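Local structure of periplasmic solute binding protein (4RY1) at residues P96-T101 with G110-M115; Y247-A252 with T283-S288; A277-L282 with S360-S365. The protein probably binds a sugar in the periplasm as the solute-binding component of an ABC-type transporter. All coordinates share one frame; numbering follows the deposited sequence. Where two conformers were deposited one is given.

Contact 1 of 3, residues P96-T101 with G110-M115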
# COMPACT_ATOMS: atom_id res chain seq x y z
N PRO A 96 -16.22 -6.46 -9.98
CA PRO A 96 -17.16 -5.60 -9.25
C PRO A 96 -16.68 -5.18 -7.87
O PRO A 96 -16.92 -4.04 -7.44
CB PRO A 96 -18.39 -6.48 -9.12
CG PRO A 96 -18.34 -7.37 -10.30
CD PRO A 96 -16.89 -7.61 -10.60
N ASN A 97 -16.04 -6.10 -7.16
CA ASN A 97 -15.50 -5.78 -5.84
C ASN A 97 -14.47 -4.64 -5.90
O ASN A 97 -14.41 -3.82 -4.99
CB ASN A 97 -14.89 -7.03 -5.16
CG ASN A 97 -15.94 -8.01 -4.68
OD1 ASN A 97 -17.14 -7.72 -4.70
ND2 ASN A 97 -15.48 -9.19 -4.22
N ALA A 98 -13.67 -4.60 -6.96
CA ALA A 98 -12.68 -3.55 -7.13
C ALA A 98 -13.35 -2.19 -7.31
O ALA A 98 -12.99 -1.20 -6.67
CB ALA A 98 -11.77 -3.87 -8.31
N LEU A 99 -14.37 -2.14 -8.16
CA LEU A 99 -15.12 -0.89 -8.37
C LEU A 99 -15.84 -0.40 -7.12
O LEU A 99 -15.89 0.80 -6.86
CB LEU A 99 -16.13 -1.04 -9.51
CG LEU A 99 -15.51 -1.41 -10.86
CD1 LEU A 99 -16.59 -1.38 -11.93
CD2 LEU A 99 -14.38 -0.44 -11.21
N LYS A 100 -16.37 -1.33 -6.34
CA LYS A 100 -17.08 -0.97 -5.12
C LYS A 100 -16.17 -0.17 -4.17
O LYS A 100 -16.64 0.78 -3.52
CB LYS A 100 -17.66 -2.22 -4.45
CG LYS A 100 -18.42 -1.97 -3.15
CD LYS A 100 -19.73 -1.20 -3.33
CE LYS A 100 -20.72 -1.57 -2.23
NZ LYS A 100 -21.99 -0.80 -2.28
N THR A 101 -14.87 -0.50 -4.14
CA THR A 101 -13.91 0.16 -3.22
C THR A 101 -13.83 1.67 -3.47
O THR A 101 -13.44 2.41 -2.59
CB THR A 101 -12.44 -0.38 -3.33
OG1 THR A 101 -11.86 -0.02 -4.58
CG2 THR A 101 -12.38 -1.90 -3.15
N GLY A 110 -13.07 6.85 -8.79
CA GLY A 110 -11.79 6.52 -9.41
C GLY A 110 -11.81 5.08 -9.90
O GLY A 110 -12.62 4.29 -9.46
N LEU A 111 -10.91 4.77 -10.83
CA LEU A 111 -10.85 3.45 -11.41
C LEU A 111 -9.57 2.76 -10.87
O LEU A 111 -8.45 3.24 -11.11
CB LEU A 111 -10.77 3.54 -12.92
CG LEU A 111 -10.77 2.24 -13.72
CD1 LEU A 111 -11.91 1.31 -13.31
CD2 LEU A 111 -10.84 2.60 -15.21
N PRO A 112 -9.70 1.68 -10.10
CA PRO A 112 -8.49 1.02 -9.64
C PRO A 112 -7.56 0.59 -10.74
O PRO A 112 -7.99 -0.04 -11.70
CB PRO A 112 -9.03 -0.18 -8.86
CG PRO A 112 -10.34 0.31 -8.35
CD PRO A 112 -10.90 1.09 -9.50
N ILE A 113 -6.30 0.94 -10.59
CA ILE A 113 -5.28 0.57 -11.59
C ILE A 113 -4.87 -0.88 -11.41
O ILE A 113 -4.66 -1.62 -12.39
CB ILE A 113 -4.08 1.51 -11.49
CG1 ILE A 113 -4.52 2.94 -11.78
CG2 ILE A 113 -2.98 1.09 -12.46
CD1 ILE A 113 -3.52 3.99 -11.31
N SER A 114 -4.73 -1.27 -10.16
CA SER A 114 -4.45 -2.63 -9.72
C SER A 114 -4.95 -2.75 -8.29
O SER A 114 -5.03 -1.75 -7.55
CB SER A 114 -2.97 -2.96 -9.79
OG SER A 114 -2.23 -2.13 -8.96
N MET A 115 -5.25 -3.98 -7.88
CA MET A 115 -5.46 -4.31 -6.49
C MET A 115 -4.12 -4.75 -5.95
O MET A 115 -3.26 -5.25 -6.69
CB MET A 115 -6.55 -5.39 -6.35
CG MET A 115 -7.95 -4.91 -6.77
SD MET A 115 -8.67 -3.42 -5.91
CE MET A 115 -8.89 -4.19 -4.30

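Contact 2 of 3, residues Y247-A252 with T283-S288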
# COMPACT_ATOMS: atom_id res chain seq x y z
N TYR A 247 7.08 -6.33 5.21
CA TYR A 247 5.64 -6.54 5.07
C TYR A 247 5.11 -5.44 4.16
O TYR A 247 4.71 -4.38 4.61
CB TYR A 247 4.96 -6.50 6.45
CG TYR A 247 3.48 -6.72 6.51
CD1 TYR A 247 2.91 -7.92 6.10
CD2 TYR A 247 2.64 -5.76 7.05
CE1 TYR A 247 1.54 -8.14 6.22
CE2 TYR A 247 1.28 -5.98 7.18
CZ TYR A 247 0.73 -7.17 6.78
OH TYR A 247 -0.64 -7.35 6.91
N LEU A 248 5.12 -5.71 2.86
CA LEU A 248 4.87 -4.69 1.84
C LEU A 248 3.54 -4.89 1.16
O LEU A 248 3.09 -6.03 0.99
CB LEU A 248 5.93 -4.77 0.74
CG LEU A 248 7.36 -4.53 1.19
CD1 LEU A 248 8.32 -4.78 0.03
CD2 LEU A 248 7.54 -3.14 1.77
N TRP A 249 2.95 -3.80 0.66
CA TRP A 249 1.96 -3.95 -0.41
C TRP A 249 2.68 -4.61 -1.59
O TRP A 249 3.81 -4.21 -1.93
CB TRP A 249 1.40 -2.60 -0.84
CG TRP A 249 0.59 -1.89 0.17
CD1 TRP A 249 0.89 -0.70 0.77
CD2 TRP A 249 -0.68 -2.30 0.69
NE1 TRP A 249 -0.13 -0.36 1.63
CE2 TRP A 249 -1.09 -1.32 1.60
CE3 TRP A 249 -1.52 -3.41 0.47
CZ2 TRP A 249 -2.30 -1.42 2.31
CZ3 TRP A 249 -2.72 -3.50 1.16
CH2 TRP A 249 -3.10 -2.51 2.07
N ASP A 250 2.05 -5.55 -2.29
CA ASP A 250 2.76 -6.16 -3.43
C ASP A 250 3.11 -5.12 -4.52
O ASP A 250 4.07 -5.30 -5.26
CB ASP A 250 2.11 -7.45 -3.97
CG ASP A 250 0.66 -7.30 -4.34
OD1 ASP A 250 0.36 -6.43 -5.20
OD2 ASP A 250 -0.19 -8.06 -3.81
N SER A 251 2.36 -4.01 -4.54
CA SER A 251 2.63 -2.89 -5.47
C SER A 251 3.93 -2.14 -5.15
O SER A 251 4.38 -1.31 -5.94
CB SER A 251 1.44 -1.93 -5.44
OG SER A 251 1.27 -1.39 -4.16
N ALA A 252 4.53 -2.43 -3.99
CA ALA A 252 5.81 -1.82 -3.59
C ALA A 252 7.01 -2.73 -3.82
O ALA A 252 8.15 -2.34 -3.60
CB ALA A 252 5.76 -1.46 -2.11
N THR A 283 -5.22 -8.45 3.90
CA THR A 283 -5.36 -6.98 3.85
C THR A 283 -5.08 -6.50 2.44
O THR A 283 -3.96 -6.62 1.95
CB THR A 283 -4.41 -6.34 4.87
OG1 THR A 283 -4.73 -6.87 6.16
CG2 THR A 283 -4.54 -4.82 4.90
N SER A 284 -6.12 -6.00 1.80
CA SER A 284 -6.07 -5.59 0.40
C SER A 284 -6.76 -4.27 0.16
O SER A 284 -7.70 -3.90 0.88
CB SER A 284 -6.73 -6.64 -0.51
OG SER A 284 -6.23 -7.96 -0.30
N LYS A 285 -6.31 -3.59 -0.88
CA LYS A 285 -6.92 -2.32 -1.32
C LYS A 285 -6.45 -2.00 -2.72
O LYS A 285 -5.51 -2.63 -3.22
CB LYS A 285 -6.52 -1.17 -0.41
CG LYS A 285 -5.06 -0.76 -0.51
CD LYS A 285 -4.77 0.54 0.22
CE LYS A 285 -3.39 1.08 -0.11
NZ LYS A 285 -3.17 2.45 0.45
N PRO A 286 -7.08 -1.02 -3.38
CA PRO A 286 -6.47 -0.57 -4.64
C PRO A 286 -5.10 -0.01 -4.42
O PRO A 286 -4.89 0.76 -3.48
CB PRO A 286 -7.42 0.54 -5.10
CG PRO A 286 -8.72 0.26 -4.42
CD PRO A 286 -8.30 -0.28 -3.08
N SER A 287 -4.15 -0.33 -5.29
CA SER A 287 -2.81 0.24 -5.15
C SER A 287 -2.81 1.74 -5.42
O SER A 287 -1.98 2.47 -4.89
CB SER A 287 -1.82 -0.42 -6.10
OG SER A 287 -2.05 -0.04 -7.45
N SER A 288 -3.74 2.15 -6.29
CA SER A 288 -3.96 3.52 -6.71
C SER A 288 -5.15 3.50 -7.66
O SER A 288 -5.54 2.43 -8.15
CB SER A 288 -2.74 4.13 -7.40
OG SER A 288 -1.84 4.72 -6.45

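Contact 3 of 3, residues A277-L282 with S360-S365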
# COMPACT_ATOMS: atom_id res chain seq x y z
N ALA A 277 -7.67 -19.25 13.66
CA ALA A 277 -8.07 -17.87 13.46
C ALA A 277 -9.51 -17.76 13.01
O ALA A 277 -10.02 -18.59 12.27
CB ALA A 277 -7.18 -17.19 12.43
N LYS A 278 -10.12 -16.66 13.40
CA LYS A 278 -11.53 -16.37 13.07
C LYS A 278 -11.68 -15.76 11.68
O LYS A 278 -12.76 -15.80 11.07
CB LYS A 278 -12.10 -15.40 14.08
CG LYS A 278 -12.03 -15.86 15.53
CD LYS A 278 -13.00 -15.03 16.35
CE LYS A 278 -12.82 -15.13 17.86
NZ LYS A 278 -13.77 -16.08 18.51
N ASP A 279 -10.60 -15.18 11.23
CA ASP A 279 -10.53 -14.47 9.95
C ASP A 279 -9.11 -14.58 9.44
O ASP A 279 -8.19 -14.72 10.24
CB ASP A 279 -10.87 -13.00 10.14
CG ASP A 279 -11.10 -12.30 8.82
OD1 ASP A 279 -12.18 -12.48 8.22
OD2 ASP A 279 -10.21 -11.54 8.36
N SER A 280 -8.94 -14.52 8.13
CA SER A 280 -7.60 -14.59 7.55
C SER A 280 -6.78 -13.34 7.85
O SER A 280 -5.55 -13.39 7.88
CB SER A 280 -7.68 -14.78 6.04
OG SER A 280 -8.19 -13.61 5.42
N GLY A 281 -7.45 -12.21 8.03
CA GLY A 281 -6.73 -10.95 8.21
C GLY A 281 -6.05 -10.47 6.94
O GLY A 281 -5.24 -9.56 6.99
N LEU A 282 -6.39 -11.07 5.80
CA LEU A 282 -5.84 -10.67 4.50
C LEU A 282 -6.22 -9.23 4.23
O LEU A 282 -7.37 -8.85 4.32
CB LEU A 282 -6.38 -11.54 3.36
CG LEU A 282 -5.87 -11.26 1.95
CD1 LEU A 282 -4.37 -11.50 1.89
CD2 LEU A 282 -6.60 -12.06 0.89
N SER A 360 -10.91 -12.16 3.54
CA SER A 360 -11.24 -11.61 4.86
C SER A 360 -12.68 -11.14 4.87
O SER A 360 -13.18 -10.64 3.87
CB SER A 360 -10.34 -10.43 5.24
OG SER A 360 -10.69 -9.89 6.51
N LYS A 361 -13.31 -11.25 6.03
CA LYS A 361 -14.65 -10.71 6.28
C LYS A 361 -14.60 -9.45 7.11
O LYS A 361 -15.65 -8.93 7.54
CB LYS A 361 -15.49 -11.75 7.00
CG LYS A 361 -15.76 -12.90 6.09
CD LYS A 361 -15.86 -14.18 6.88
CE LYS A 361 -16.51 -15.28 6.07
NZ LYS A 361 -15.56 -16.36 5.71
N VAL A 362 -13.39 -8.98 7.34
CA VAL A 362 -13.17 -7.83 8.20
C VAL A 362 -12.69 -6.68 7.30
O VAL A 362 -11.58 -6.72 6.76
CB VAL A 362 -12.14 -8.13 9.31
CG1 VAL A 362 -11.93 -6.93 10.21
CG2 VAL A 362 -12.58 -9.32 10.14
N ALA A 363 -13.52 -5.66 7.16
CA ALA A 363 -13.24 -4.53 6.27
C ALA A 363 -11.97 -3.79 6.67
O ALA A 363 -11.66 -3.66 7.84
CB ALA A 363 -14.42 -3.55 6.28
N VAL A 364 -11.28 -3.28 5.65
CA VAL A 364 -10.15 -2.38 5.79
C VAL A 364 -10.72 -0.97 5.62
O VAL A 364 -11.37 -0.68 4.61
CB VAL A 364 -9.07 -2.68 4.73
CG1 VAL A 364 -7.91 -1.69 4.82
CG2 VAL A 364 -8.58 -4.13 4.87
N SER A 365 -10.48 -0.12 6.61
CA SER A 365 -10.95 1.26 6.60
C SER A 365 -9.88 2.15 6.02
O SER A 365 -8.71 2.05 6.40
CB SER A 365 -11.23 1.74 8.02
OG SER A 365 -11.67 3.07 7.99
O HOH W 1 -8.66 -7.94 6.59

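Contact 1 of 3, residues P96-T101 with G110-M115
Leu-99 and Leu-111 run alongside each other in the same direction and touch through one methyl each, Leu-99 CD2 to Leu-111 CD1 at 3.7 Å. This is the tight end of the contact. The backbone of Leu-111 sets its CB away from the helix, yet CD1 returns to it. Leu-99 meets Pro-112 as well, its side chain crossing the ring at about a right angle. The Pro-112 ring presses on the helix backbone: CG is 3.5 Å from Ala-98 O. That oxygen also accepts a hydrogen bond of 2.7 Å from Thr-101 OG1, the donor lying in the carbonyl plane. A chi1 of 69° puts OG1 between the backbone N and the carbonyl carbon of Thr-101 and lets it turn back to Ala-98. The bond satisfies a carbonyl beside an apolar ring.

Packing is looser at the other end. The bend of Met-115 at chi2 (-58°) turns SD to Ala-98 CB, 3.9 Å away. The bend at chi3 points Met-115 CE at Thr-101 CG2, at 4.3 Å. Ala-98, Leu-111 and Pro-112 are buried, while the end at Thr-101 and Met-115 is more open, and the far side of the helix faces solvent.

The contact is plain packing of a short helix on the bent strand 107-123. This strand turns a corner at Ile-113, so Pro-112 and Met-115 sit on different arms. Strand 284-292 pairs with it, and its Leu-289 and Pro-286 touch Pro-112 and Thr-101. Met-306 and Leu-310 of helix 299-310 pack against Leu-111, and Thr-101 O accepts a hydrogen bond from Trp-66 NE1.

Contact 2 of 3, residues Y247-A252 with T283-S288
Trp-249 and Lys-285 meet over strand 107-123, which runs between strands 245-249 and 284-292 in the mixed sheet and pairs antiparallel with each. The lysine chain crosses the indole at about a right angle. A chi1 of 69° swings Lys-285 CG over the six-membered ring, 4.0 Å from the centroid and 25° off the normal, a CH-pi contact. Beyond CG the chain is extended and carries CD and CE on across the same indole face. CE lies toward the rim, 3.6 Å from Trp-249 CZ2. The ammonium NZ forms a salt bridge with Glu-369 and a hydrogen bond with Asn-67.

Thr-283 adds to the packing round the indole. Its carbonyl O is 3.4 Å from Trp-249 CZ3, and its methyl CG2 is 3.9 Å from Trp-249 CH2. Ser-284 CA meets the ring edge near its plane. Arg-118 makes a cation-pi contact with the same tryptophan.

Solute-binding proteins of this family bind their ligand in a cleft between two lobes. Two glycerols, probably from the crystallisation liquor, bind here. One bonds to Lys-285 NZ, Ser-251 OG and Ser-287 O, and the other to Tyr-247 OH. This is consistent with a ligand site.

Farther along, the chain leaves strand 245-249 at Asp-250, and strand 284-292 turns a corner at Ser-287. Ser-251 CB and Ser-287 CB touch there at 3.7 Å. Ser-287 OG bonds to Ser-114 OG.

Contact 3 of 3, residues A277-L282 with S360-S365
Asp-279 grips a second loop with both carboxylate oxygens. Its own loop joins strands 266-268 and 284-292; the other joins helices 346-356 and 371-385. OD1 accepts from Lys-361 N at 2.8 Å, almost straight at 173°. OD2 accepts from Ser-360 OG at 2.5 Å, a very short bond. Two adjacent residues thus donate to the syn lone pairs, one to each oxygen. Asp-279 CG lies anti to the backbone N (chi1 -168°), directed at the second loop.

Three side-chain-to-backbone turns build the site. OD2 also accepts from Gly-281 N at 2.9 Å, met from above the carboxylate plane; this is an Asx turn. Ser-280 OG accepts from Leu-282 N in an ST turn and also bonds to Pro-358 O. Ser-360 OG accepts from Val-362 N in another. The three donors, Lys-361 N, Ser-360 OG and Gly-281 N, hold the buried carboxylate and would probably favour its charged form.

Val-362 CG2 packs on Asp-279 CG at 3.6 Å. A water donates to Leu-282 O and to Ser-360 OG, each at 2.8 Å. Leu-282 O also lies 3.5 Å from Ser-360 CB. Arg-176 and Gln-181 of helix 169-183 bond to backbone oxygens of Val-362 and Ser-280.

How the contacts relate
Contacts 1 and 2 adjoin, with centres about 13 Å apart, and share one mixed sheet. Strand 107-123 carries residues 110-115 and pairs with strands 245-249 and 284-292 of contact 2. Ile-113 N probably bonds to Ser-288 O at 3.0 Å, and Met-115 CE packs on the Lys-285 backbone. Contact 3 lies in loops, its centre about 15 Å from that of contact 2, and Val-364 packs on Thr-283. Contacts 1 and 3 do not touch; their centres are about 18 Å apart. Contact 1 closes before the others open. Contacts 2 and 3 interleave, and Leu-282 is followed directly by Thr-283. Contact 3 thus ties loops together beside the glycerol sites of contact 2, where the solute may bind.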